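Local structure of transcriptional regulatory protein FixJ (Sinorhizobium meliloti, 1DBW) at residues 4-9 and 26-31; 41-46 and 74-79; 80-85 and 99-104; 10-15 and 54-59. The protein switches on transcription of the nitrogen-fixation regulators nifA and fixK once activated by FixL, and is seen here as its receiver domain alone. The protein carries 2 engineered substitutions. All blocks are in the same frame, centred on the assembly; numbering follows the deposited sequence. Where two conformers were deposited one is given.

Overall arrangement
All four contacts belong to one receiver domain, a five-stranded parallel sheet flanked by helices. Interactions 1 and 3 pair the outermost strands, 29-33 and 100-103, with their inner neighbours, and their centres lie about 18 Å apart on opposite sides of the chain's centre. Interaction 4 is the acidic magnesium site; Val9 O of interaction 1 probably hydrogen-bonds Asp54 N there at 2.9 Å. From interaction 3, Lys104 NZ reaches Asp54 OD2 at 2.9 Å in a salt bridge. Interaction 2 lies away from the site, its centre about 18 Å from that of interaction 4. It touches interaction 1 where His7 CE1 meets Phe42 CE2 at 3.8 Å, and shares strand 78-82 with interaction 3.

Interaction 1. Residues 4-9 and 26-31; sequences YTVHIV and NGFAVK
Val6 spends both its backbone polar groups on the neighbouring strand. Its N reaches Ala29 O at 2.8 Å in an almost perfectly straight bond (179°), and its O receives Lys31 N at 2.9 Å. Ile8 N then bonds Lys31 O at 2.8 Å, so strands 5-9 and 29-31 are joined as a parallel pair. At the start of the pairing a water accepts from Ala29 N and lies 2.9 Å from Tyr4 O, to which it can donate.

Thr5, His7, Ala29 and Lys31 share one face of the sheet. Lys31 has CG anti to the backbone N (chi1 -174°), and its CD meets the edge of the imidazole, 3.6 Å from His7 CE1. The long aliphatic chain of lysine suits this place, since it packs against a ring and still carries its ammonium on to Phe42 in a cation-pi contact. His7 ND1 hydrogen-bonds His33 NE2, while Thr5 CG2 lies over one face of the His7 ring.

Elsewhere the contact is mostly apolar. Ile8 CG1 touches Val30 CG1 at 4.1 Å, and Val6 CG2 comes within 3.8 Å of Phe28 CD2. The exception is Tyr4 OH, at the edge of the Phe28 ring, 3.3 Å from CE2.

Gly27, with positive phi, closes helix 13-25 in a Schellman motif before strand 29-33, completing a beta-alpha-beta unit. Ile8 and Val30 pack on Leu23 of that helix, Val6 and Phe28 on helix 108-119, and strand 49-54 flanks strand 5-10.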
# COMPACT_ATOMS: atom_id res chain seq x y z
N TYR A 4 0.83 -0.08 14.71
CA TYR A 4 0.41 -0.72 13.47
C TYR A 4 1.60 -0.96 12.55
O TYR A 4 2.67 -0.41 12.77
CB TYR A 4 -0.64 0.13 12.77
CG TYR A 4 -0.13 1.51 12.36
CD1 TYR A 4 -0.19 2.60 13.23
CD2 TYR A 4 0.36 1.72 11.06
CE1 TYR A 4 0.20 3.88 12.82
CE2 TYR A 4 0.76 2.99 10.64
CZ TYR A 4 0.67 4.07 11.52
OH TYR A 4 0.98 5.32 11.08
N THR A 5 1.41 -1.81 11.56
CA THR A 5 2.48 -2.13 10.63
C THR A 5 2.12 -1.70 9.23
O THR A 5 0.96 -1.79 8.84
CB THR A 5 2.70 -3.67 10.62
OG1 THR A 5 3.09 -4.08 11.94
CG2 THR A 5 3.83 -4.06 9.64
N VAL A 6 3.11 -1.12 8.53
CA VAL A 6 2.90 -0.71 7.14
C VAL A 6 3.42 -1.88 6.28
O VAL A 6 4.59 -2.20 6.33
CB VAL A 6 3.73 0.55 6.77
CG1 VAL A 6 3.38 0.97 5.30
CG2 VAL A 6 3.42 1.70 7.71
N HIS A 7 2.54 -2.42 5.43
CA HIS A 7 2.88 -3.56 4.57
C HIS A 7 3.11 -3.03 3.19
O HIS A 7 2.18 -2.47 2.63
CB HIS A 7 1.71 -4.55 4.58
CG HIS A 7 1.57 -5.24 5.90
ND1 HIS A 7 2.30 -6.37 6.22
CD2 HIS A 7 0.87 -4.92 7.02
CE1 HIS A 7 2.08 -6.70 7.47
NE2 HIS A 7 1.21 -5.84 7.99
N ILE A 8 4.36 -3.12 2.71
CA ILE A 8 4.70 -2.57 1.40
C ILE A 8 4.79 -3.67 0.37
O ILE A 8 5.54 -4.63 0.51
CB ILE A 8 6.03 -1.84 1.41
CG1 ILE A 8 6.10 -0.81 2.57
CG2 ILE A 8 6.24 -1.16 0.07
CD1 ILE A 8 5.25 0.38 2.34
N VAL A 9 4.03 -3.51 -0.70
CA VAL A 9 4.02 -4.51 -1.75
C VAL A 9 4.53 -3.75 -2.96
O VAL A 9 3.89 -2.83 -3.42
CB VAL A 9 2.57 -5.07 -1.96
CG1 VAL A 9 2.56 -6.19 -2.97
CG2 VAL A 9 2.05 -5.63 -0.67
N ASN A 26 11.88 6.56 9.69
CA ASN A 26 10.95 7.48 10.33
C ASN A 26 10.24 6.83 11.53
O ASN A 26 9.35 7.41 12.13
CB ASN A 26 9.97 8.07 9.31
CG ASN A 26 10.61 9.22 8.51
OD1 ASN A 26 10.55 10.37 8.92
ND2 ASN A 26 11.23 8.90 7.37
N GLY A 27 10.62 5.59 11.82
CA GLY A 27 10.05 4.88 12.96
C GLY A 27 8.85 3.99 12.75
O GLY A 27 8.25 3.51 13.71
N PHE A 28 8.42 3.84 11.50
CA PHE A 28 7.27 2.98 11.26
C PHE A 28 7.66 1.52 11.35
O PHE A 28 8.83 1.19 11.14
CB PHE A 28 6.79 3.22 9.81
CG PHE A 28 6.05 4.51 9.63
CD1 PHE A 28 6.73 5.68 9.28
CD2 PHE A 28 4.68 4.55 9.80
CE1 PHE A 28 6.03 6.87 9.12
CE2 PHE A 28 3.97 5.74 9.65
CZ PHE A 28 4.64 6.91 9.30
N ALA A 29 6.70 0.67 11.75
CA ALA A 29 6.94 -0.78 11.72
C ALA A 29 6.65 -1.04 10.24
O ALA A 29 5.58 -0.65 9.76
CB ALA A 29 5.95 -1.53 12.60
N VAL A 30 7.53 -1.76 9.57
CA VAL A 30 7.39 -1.96 8.14
C VAL A 30 7.67 -3.39 7.79
O VAL A 30 8.60 -3.98 8.34
CB VAL A 30 8.44 -1.09 7.38
CG1 VAL A 30 8.45 -1.42 5.90
CG2 VAL A 30 8.12 0.37 7.58
N LYS A 31 6.87 -3.91 6.86
CA LYS A 31 7.12 -5.28 6.37
C LYS A 31 7.03 -5.20 4.85
O LYS A 31 6.03 -4.71 4.32
CB LYS A 31 6.05 -6.21 6.89
CG LYS A 31 6.32 -7.69 6.55
CD LYS A 31 5.17 -8.59 7.08
CE LYS A 31 5.34 -10.04 6.63
NZ LYS A 31 6.37 -10.79 7.43
O HOH W 1 4.23 1.95 12.29

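Interaction 2. Residues 41-46 and 74-79; sequences AFAPDV and INIPSI
Ile76 and Val46 meet with their side chains at about a right angle, the terminal methyl of the isoleucine set against the branch point of the valine. Ile76 CD1 lies 3.9 Å from Val46 CB and 4.0 Å from its CG1. The extended outer torsion of Ile76, with CD1 anti to CA (chi2 -176°), carries that methyl far enough from its own backbone to reach across. The same CD1 touches Ala43 CB at 4.2 Å, so one methyl serves two residues. Alanine suits its place because its short side chain lets the isoleucine come close to the backbone of the turn.

Ile74 is turned differently. Its chain is bent at the outer torsion (chi2 -66°), and CD1 comes to 4.1 Å from Pro44 CA. Because the ring of Pro44 starts out away from the loop opposite, the isoleucine meets the backbone side of the proline. Ile74 CG2 rests 4.2 Å from Ala43 O.

These residues join the 3-10 segment 43-45 that follows helix 36-42 to the loop leading into strand 78-82. Ala43 also packs on Leu69 of helix 62-71, and Ile76 on Leu51 of strand 49-54.

No hydrogen bond crosses the contact. Ala43 O, though it faces isoleucine methyls, accepts Val46 N at 3.0 Å within its own turn. Cohesion between the segments therefore comes from shape and hydrophobic burial, with no directional bond to fix the two segments.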
# COMPACT_ATOMS: atom_id res chain seq x y z
N ALA A 41 -1.47 -13.98 0.43
CA ALA A 41 -1.37 -15.20 1.22
C ALA A 41 -1.23 -14.87 2.70
O ALA A 41 -1.76 -15.59 3.57
CB ALA A 41 -0.19 -16.06 0.73
N PHE A 42 -0.57 -13.76 2.98
CA PHE A 42 -0.35 -13.30 4.35
C PHE A 42 -1.51 -12.47 4.92
O PHE A 42 -1.74 -12.48 6.13
CB PHE A 42 0.93 -12.43 4.37
CG PHE A 42 1.37 -12.02 5.75
CD1 PHE A 42 2.08 -12.91 6.55
CD2 PHE A 42 1.03 -10.76 6.28
CE1 PHE A 42 2.44 -12.59 7.85
CE2 PHE A 42 1.39 -10.42 7.58
CZ PHE A 42 2.09 -11.34 8.37
N ALA A 43 -2.30 -11.86 4.05
CA ALA A 43 -3.35 -10.95 4.47
C ALA A 43 -4.28 -11.38 5.60
O ALA A 43 -4.59 -10.56 6.45
CB ALA A 43 -4.15 -10.43 3.27
N PRO A 44 -4.76 -12.63 5.60
CA PRO A 44 -5.66 -13.04 6.68
C PRO A 44 -5.02 -12.99 8.05
O PRO A 44 -5.74 -12.89 9.02
CB PRO A 44 -6.04 -14.47 6.30
CG PRO A 44 -5.97 -14.45 4.79
CD PRO A 44 -4.66 -13.69 4.58
N ASP A 45 -3.68 -13.00 8.09
CA ASP A 45 -2.95 -12.95 9.36
C ASP A 45 -2.65 -11.54 9.82
O ASP A 45 -2.22 -11.34 10.97
CB ASP A 45 -1.66 -13.75 9.26
CG ASP A 45 -1.91 -15.24 9.27
OD1 ASP A 45 -2.60 -15.71 10.21
OD2 ASP A 45 -1.45 -15.93 8.35
N VAL A 46 -2.85 -10.57 8.93
CA VAL A 46 -2.62 -9.16 9.28
C VAL A 46 -3.57 -8.61 10.33
O VAL A 46 -4.80 -8.68 10.22
CB VAL A 46 -2.68 -8.23 8.04
CG1 VAL A 46 -2.68 -6.74 8.47
CG2 VAL A 46 -1.50 -8.44 7.15
N ILE A 74 -11.46 -9.60 3.48
CA ILE A 74 -10.50 -8.95 4.36
C ILE A 74 -10.41 -7.47 3.99
O ILE A 74 -10.32 -7.14 2.81
CB ILE A 74 -9.08 -9.56 4.18
CG1 ILE A 74 -9.03 -11.00 4.71
CG2 ILE A 74 -8.04 -8.71 4.87
CD1 ILE A 74 -9.21 -11.09 6.19
N ASN A 75 -10.52 -6.59 4.97
CA ASN A 75 -10.36 -5.17 4.69
C ASN A 75 -9.10 -4.65 5.36
O ASN A 75 -8.84 -4.93 6.53
CB ASN A 75 -11.55 -4.34 5.12
CG ASN A 75 -11.45 -2.91 4.64
OD1 ASN A 75 -11.45 -1.98 5.44
ND2 ASN A 75 -11.29 -2.73 3.32
N ILE A 76 -8.25 -3.99 4.57
CA ILE A 76 -7.00 -3.43 5.08
C ILE A 76 -6.92 -2.04 4.46
O ILE A 76 -7.00 -1.93 3.23
CB ILE A 76 -5.75 -4.30 4.64
CG1 ILE A 76 -5.86 -5.69 5.28
CG2 ILE A 76 -4.44 -3.62 5.10
CD1 ILE A 76 -4.67 -6.66 5.04
N PRO A 77 -6.85 -0.97 5.29
CA PRO A 77 -6.75 0.41 4.77
C PRO A 77 -5.57 0.46 3.83
O PRO A 77 -4.46 0.05 4.19
CB PRO A 77 -6.53 1.25 6.04
CG PRO A 77 -7.17 0.37 7.15
CD PRO A 77 -6.71 -0.99 6.76
N SER A 78 -5.80 0.88 2.58
CA SER A 78 -4.73 0.87 1.57
C SER A 78 -4.48 2.18 0.81
O SER A 78 -5.44 2.85 0.39
CB SER A 78 -5.02 -0.20 0.50
OG SER A 78 -5.65 -1.36 1.02
N ILE A 79 -3.19 2.47 0.57
CA ILE A 79 -2.69 3.62 -0.17
C ILE A 79 -2.13 2.99 -1.43
O ILE A 79 -1.28 2.09 -1.38
CB ILE A 79 -1.55 4.30 0.59
CG1 ILE A 79 -2.06 4.82 1.94
CG2 ILE A 79 -0.98 5.45 -0.25
CD1 ILE A 79 -3.38 5.60 1.80

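Interaction 3. Residues 80-85 and 99-104; sequences VITGHG and VDFIEK
Val80 pairs with Phe101 and Thr82 with Glu103 in the parallel manner of a beta-alpha-beta unit, here strand 78-82, helix 87-95 and strand 100-103, at one edge of the receiver-domain sheet. Four backbone hydrogen bonds carry the pairing. Val80 gives its N to Asp100 O and takes Ile102 N on its O; Thr82 gives its N to Ile102 O and takes Lys104 N on its O at 3.0 Å.

Past the strand, side chains bond to backbone. His84 ND1 donates to Lys104 O at 3.0 Å, on a lone pair in the carbonyl plane but bent to 133° at the hydrogen. Glu103, its chain extended and CG anti to the backbone N (chi1 179°), brings OE2 to 2.9 Å from Gly85 N, which meets it from above the carboxylate plane. Gly85 adopts positive phi, readily accessible without a side chain. An alanine in place of Glu103 would remove that acceptor, and would probably leave Gly85 N without its mate and the loop freer to move.

Among the packing contacts, Thr82 OG1 lies 3.8 Å from Phe101 CD1. Thr82 and Phe101 probably correspond to the Ser/Thr and Tyr/Phe pair that rearranges on phosphorylation in receiver domains; the Phe101 ring rests on Ala90 and Met94 of helix 87-95.

Lys104 suits its place through its length: its ammonium forms a salt bridge with Asp54, while its methylenes cross Ile81 at about a right angle. There the packing is tight, with Ile81 CG2 only 3.3 Å from Lys104 CG.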
# COMPACT_ATOMS: atom_id res chain seq x y z
N VAL A 80 -2.57 3.47 -2.58
CA VAL A 80 -2.09 2.89 -3.85
C VAL A 80 -1.19 3.93 -4.50
O VAL A 80 -1.60 5.03 -4.70
CB VAL A 80 -3.29 2.57 -4.79
CG1 VAL A 80 -2.78 2.12 -6.16
CG2 VAL A 80 -4.17 1.43 -4.16
N ILE A 81 0.08 3.59 -4.69
CA ILE A 81 1.01 4.53 -5.32
C ILE A 81 0.76 4.32 -6.81
O ILE A 81 0.85 3.18 -7.31
CB ILE A 81 2.45 4.21 -4.95
CG1 ILE A 81 2.65 4.52 -3.47
CG2 ILE A 81 3.38 5.06 -5.79
CD1 ILE A 81 4.01 4.03 -2.93
N THR A 82 0.56 5.43 -7.50
CA THR A 82 0.23 5.38 -8.92
C THR A 82 1.29 6.03 -9.82
O THR A 82 2.06 6.89 -9.39
CB THR A 82 -1.18 6.01 -9.15
OG1 THR A 82 -1.17 7.37 -8.70
CG2 THR A 82 -2.26 5.26 -8.33
N GLY A 83 1.28 5.62 -11.09
CA GLY A 83 2.23 6.15 -12.04
C GLY A 83 2.13 7.64 -12.30
O GLY A 83 1.04 8.23 -12.20
N HIS A 84 3.28 8.24 -12.61
CA HIS A 84 3.31 9.67 -12.90
C HIS A 84 2.37 9.91 -14.09
O HIS A 84 2.48 9.20 -15.11
CB HIS A 84 4.72 10.12 -13.26
CG HIS A 84 4.83 11.59 -13.54
ND1 HIS A 84 4.47 12.54 -12.60
CD2 HIS A 84 5.19 12.27 -14.65
CE1 HIS A 84 4.62 13.74 -13.13
NE2 HIS A 84 5.06 13.60 -14.37
N GLY A 85 1.43 10.83 -13.90
CA GLY A 85 0.45 11.19 -14.93
C GLY A 85 -0.59 10.15 -15.29
O GLY A 85 -1.37 10.35 -16.23
N VAL A 99 -7.90 4.23 0.50
CA VAL A 99 -8.07 5.38 1.38
C VAL A 99 -7.57 6.59 0.60
O VAL A 99 -8.11 7.68 0.71
CB VAL A 99 -7.18 5.23 2.65
CG1 VAL A 99 -7.03 6.58 3.38
CG2 VAL A 99 -7.77 4.16 3.58
N ASP A 100 -6.52 6.38 -0.18
CA ASP A 100 -5.95 7.45 -0.99
C ASP A 100 -5.01 6.88 -2.03
O ASP A 100 -4.66 5.71 -1.99
CB ASP A 100 -5.17 8.45 -0.13
CG ASP A 100 -5.14 9.87 -0.74
OD1 ASP A 100 -5.65 10.12 -1.87
OD2 ASP A 100 -4.63 10.77 -0.06
N PHE A 101 -4.68 7.71 -3.00
CA PHE A 101 -3.71 7.31 -4.00
C PHE A 101 -2.61 8.35 -3.86
O PHE A 101 -2.85 9.46 -3.34
CB PHE A 101 -4.26 7.40 -5.44
CG PHE A 101 -4.50 8.82 -5.91
CD1 PHE A 101 -3.52 9.52 -6.63
CD2 PHE A 101 -5.70 9.47 -5.59
CE1 PHE A 101 -3.74 10.86 -7.03
CE2 PHE A 101 -5.92 10.78 -5.98
CZ PHE A 101 -4.94 11.48 -6.71
N ILE A 102 -1.42 7.99 -4.27
CA ILE A 102 -0.31 8.92 -4.26
C ILE A 102 0.41 8.79 -5.59
O ILE A 102 0.97 7.75 -5.89
CB ILE A 102 0.70 8.61 -3.18
CG1 ILE A 102 0.04 8.71 -1.79
CG2 ILE A 102 1.89 9.59 -3.30
CD1 ILE A 102 -0.38 10.10 -1.40
N GLU A 103 0.41 9.86 -6.36
CA GLU A 103 1.07 9.86 -7.66
C GLU A 103 2.58 10.08 -7.51
O GLU A 103 3.02 10.94 -6.74
CB GLU A 103 0.45 10.99 -8.51
CG GLU A 103 1.06 11.14 -9.90
CD GLU A 103 0.56 12.39 -10.64
OE1 GLU A 103 -0.34 13.11 -10.14
OE2 GLU A 103 1.10 12.66 -11.72
N LYS A 104 3.36 9.27 -8.22
CA LYS A 104 4.81 9.36 -8.24
C LYS A 104 5.28 10.46 -9.20
O LYS A 104 4.62 10.74 -10.22
CB LYS A 104 5.40 8.04 -8.75
CG LYS A 104 5.16 6.87 -7.85
CD LYS A 104 6.01 5.68 -8.24
CE LYS A 104 5.37 4.87 -9.35
NZ LYS A 104 6.11 3.60 -9.53

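Interaction 4. Residues 10-15 and 54-59; sequences DDEEPV and DLRMPD
Asp10 and Asp54 lie side by side and point the same way, bringing two carboxylates together with Asp10 OD2 3.3 Å from Asp54 OD1. This is the acidic pocket of the receiver-domain fold, at the C-terminal ends of the parallel strands. Asp10, Asp11, Asp54 and Arg56 make up the magnesium site, Arg56 probably through its backbone O, as in related receiver domains; Asp54 is the predicted phosphorylation site. Paired on one face of the sheet, Asp10 and Asp54 both have CG anti to the backbone N (chi1 -165° and -175°), so the two CG atoms leave the strands in the same sense.

The oxygens crowd further round Asp54 O: Asp10 OD1 and Asp11 OD2 are each 2.8 Å from it. These are meetings of acceptors, not hydrogen bonds, and such a cluster well suits a divalent cation. The hydrogen bonds that cross here are weak: Asp11 N to Asp54 O (3.3 Å), and Arg56 N to the carboxylate oxygen Asp11 OD2 (3.2 Å). An alanine in place of Asp10 would probably deprive the magnesium site of one of its acidic groups and leave Glu12 N without its weak bond to OD1.

Arg56, extended from CG to NE, threads positive charge among the acids and may partly offset their repulsion. Asp11 OD2 lies at the guanidinium edge, in a salt bridge 3.5 Å from Arg56 NE. Arg56 NH2 makes a salt bridge, with only a weak hydrogen bond, to Asp54 OD1; Lys104 pairs with Asp54 OD2. Glu12, at the N-cap position of helix 13-25, sits over one guanidinium face: its OE1 is 2.8 Å from Arg56 NH1 but well out of plane, so charge alone joins them.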
# COMPACT_ATOMS: atom_id res chain seq x y z
N ASP A 10 5.77 -4.01 -3.34
CA ASP A 10 6.35 -3.30 -4.49
C ASP A 10 7.04 -4.28 -5.43
O ASP A 10 7.86 -5.10 -5.00
CB ASP A 10 7.32 -2.21 -4.02
CG ASP A 10 7.67 -1.18 -5.10
OD1 ASP A 10 7.60 -1.47 -6.32
OD2 ASP A 10 8.04 -0.05 -4.72
N ASP A 11 6.65 -4.21 -6.70
CA ASP A 11 7.18 -5.07 -7.75
C ASP A 11 8.64 -4.78 -8.12
O ASP A 11 9.45 -5.70 -8.25
CB ASP A 11 6.29 -4.98 -9.00
CG ASP A 11 6.36 -3.62 -9.69
OD1 ASP A 11 6.68 -3.58 -10.90
OD2 ASP A 11 6.12 -2.59 -9.03
N GLU A 12 8.97 -3.49 -8.26
CA GLU A 12 10.32 -3.07 -8.61
C GLU A 12 11.22 -3.16 -7.37
O GLU A 12 11.10 -2.36 -6.45
CB GLU A 12 10.31 -1.64 -9.16
CG GLU A 12 11.52 -1.28 -10.02
CD GLU A 12 11.28 -0.09 -10.94
OE1 GLU A 12 10.29 -0.10 -11.70
OE2 GLU A 12 12.10 0.86 -10.92
N GLU A 13 12.09 -4.17 -7.36
CA GLU A 13 13.00 -4.40 -6.24
C GLU A 13 13.61 -3.19 -5.53
O GLU A 13 13.38 -3.00 -4.33
N PRO A 14 14.36 -2.33 -6.24
CA PRO A 14 15.00 -1.14 -5.67
C PRO A 14 14.05 -0.09 -5.07
O PRO A 14 14.33 0.49 -4.03
CB PRO A 14 15.79 -0.57 -6.86
CG PRO A 14 14.96 -0.99 -8.04
CD PRO A 14 14.64 -2.43 -7.69
N VAL A 15 12.93 0.15 -5.76
CA VAL A 15 11.96 1.13 -5.27
C VAL A 15 11.31 0.69 -3.97
O VAL A 15 10.97 1.53 -3.11
N ASP A 54 2.82 -0.41 -4.69
CA ASP A 54 3.51 0.28 -5.78
C ASP A 54 3.74 -0.85 -6.78
O ASP A 54 4.83 -1.46 -6.84
CB ASP A 54 4.84 0.93 -5.37
CG ASP A 54 5.47 1.75 -6.51
OD1 ASP A 54 6.52 2.38 -6.27
OD2 ASP A 54 4.91 1.79 -7.64
N LEU A 55 2.65 -1.21 -7.45
CA LEU A 55 2.60 -2.29 -8.44
C LEU A 55 2.47 -1.69 -9.84
O LEU A 55 1.49 -0.99 -10.13
CB LEU A 55 1.42 -3.20 -8.15
CG LEU A 55 1.52 -3.86 -6.78
CD1 LEU A 55 0.19 -4.46 -6.35
CD2 LEU A 55 2.63 -4.91 -6.82
N ARG A 56 3.46 -1.95 -10.67
CA ARG A 56 3.50 -1.40 -12.02
C ARG A 56 3.10 -2.38 -13.10
O ARG A 56 2.53 -1.98 -14.11
CB ARG A 56 4.88 -0.84 -12.33
CG ARG A 56 5.41 0.08 -11.25
CD ARG A 56 6.92 0.06 -11.22
NE ARG A 56 7.43 0.53 -9.94
CZ ARG A 56 8.31 1.52 -9.81
NH1 ARG A 56 8.77 2.16 -10.88
NH2 ARG A 56 8.73 1.88 -8.60
N MET A 57 3.43 -3.66 -12.90
CA MET A 57 3.06 -4.68 -13.90
C MET A 57 1.53 -4.86 -13.88
O MET A 57 0.96 -5.35 -12.89
CB MET A 57 3.79 -6.00 -13.64
CG MET A 57 3.19 -7.20 -14.37
SD MET A 57 2.55 -6.78 -16.02
CE MET A 57 4.00 -7.17 -17.05
N PRO A 58 0.84 -4.44 -14.97
CA PRO A 58 -0.62 -4.53 -15.12
C PRO A 58 -1.25 -5.93 -14.94
O PRO A 58 -2.48 -6.10 -15.08
CB PRO A 58 -0.86 -3.95 -16.52
CG PRO A 58 0.44 -4.28 -17.25
CD PRO A 58 1.46 -3.89 -16.19
N ASP A 59 -0.40 -6.92 -14.63
CA ASP A 59 -0.81 -8.31 -14.39
C ASP A 59 -1.50 -8.40 -13.03
O ASP A 59 -2.21 -9.38 -12.72
CB ASP A 59 0.41 -9.23 -14.40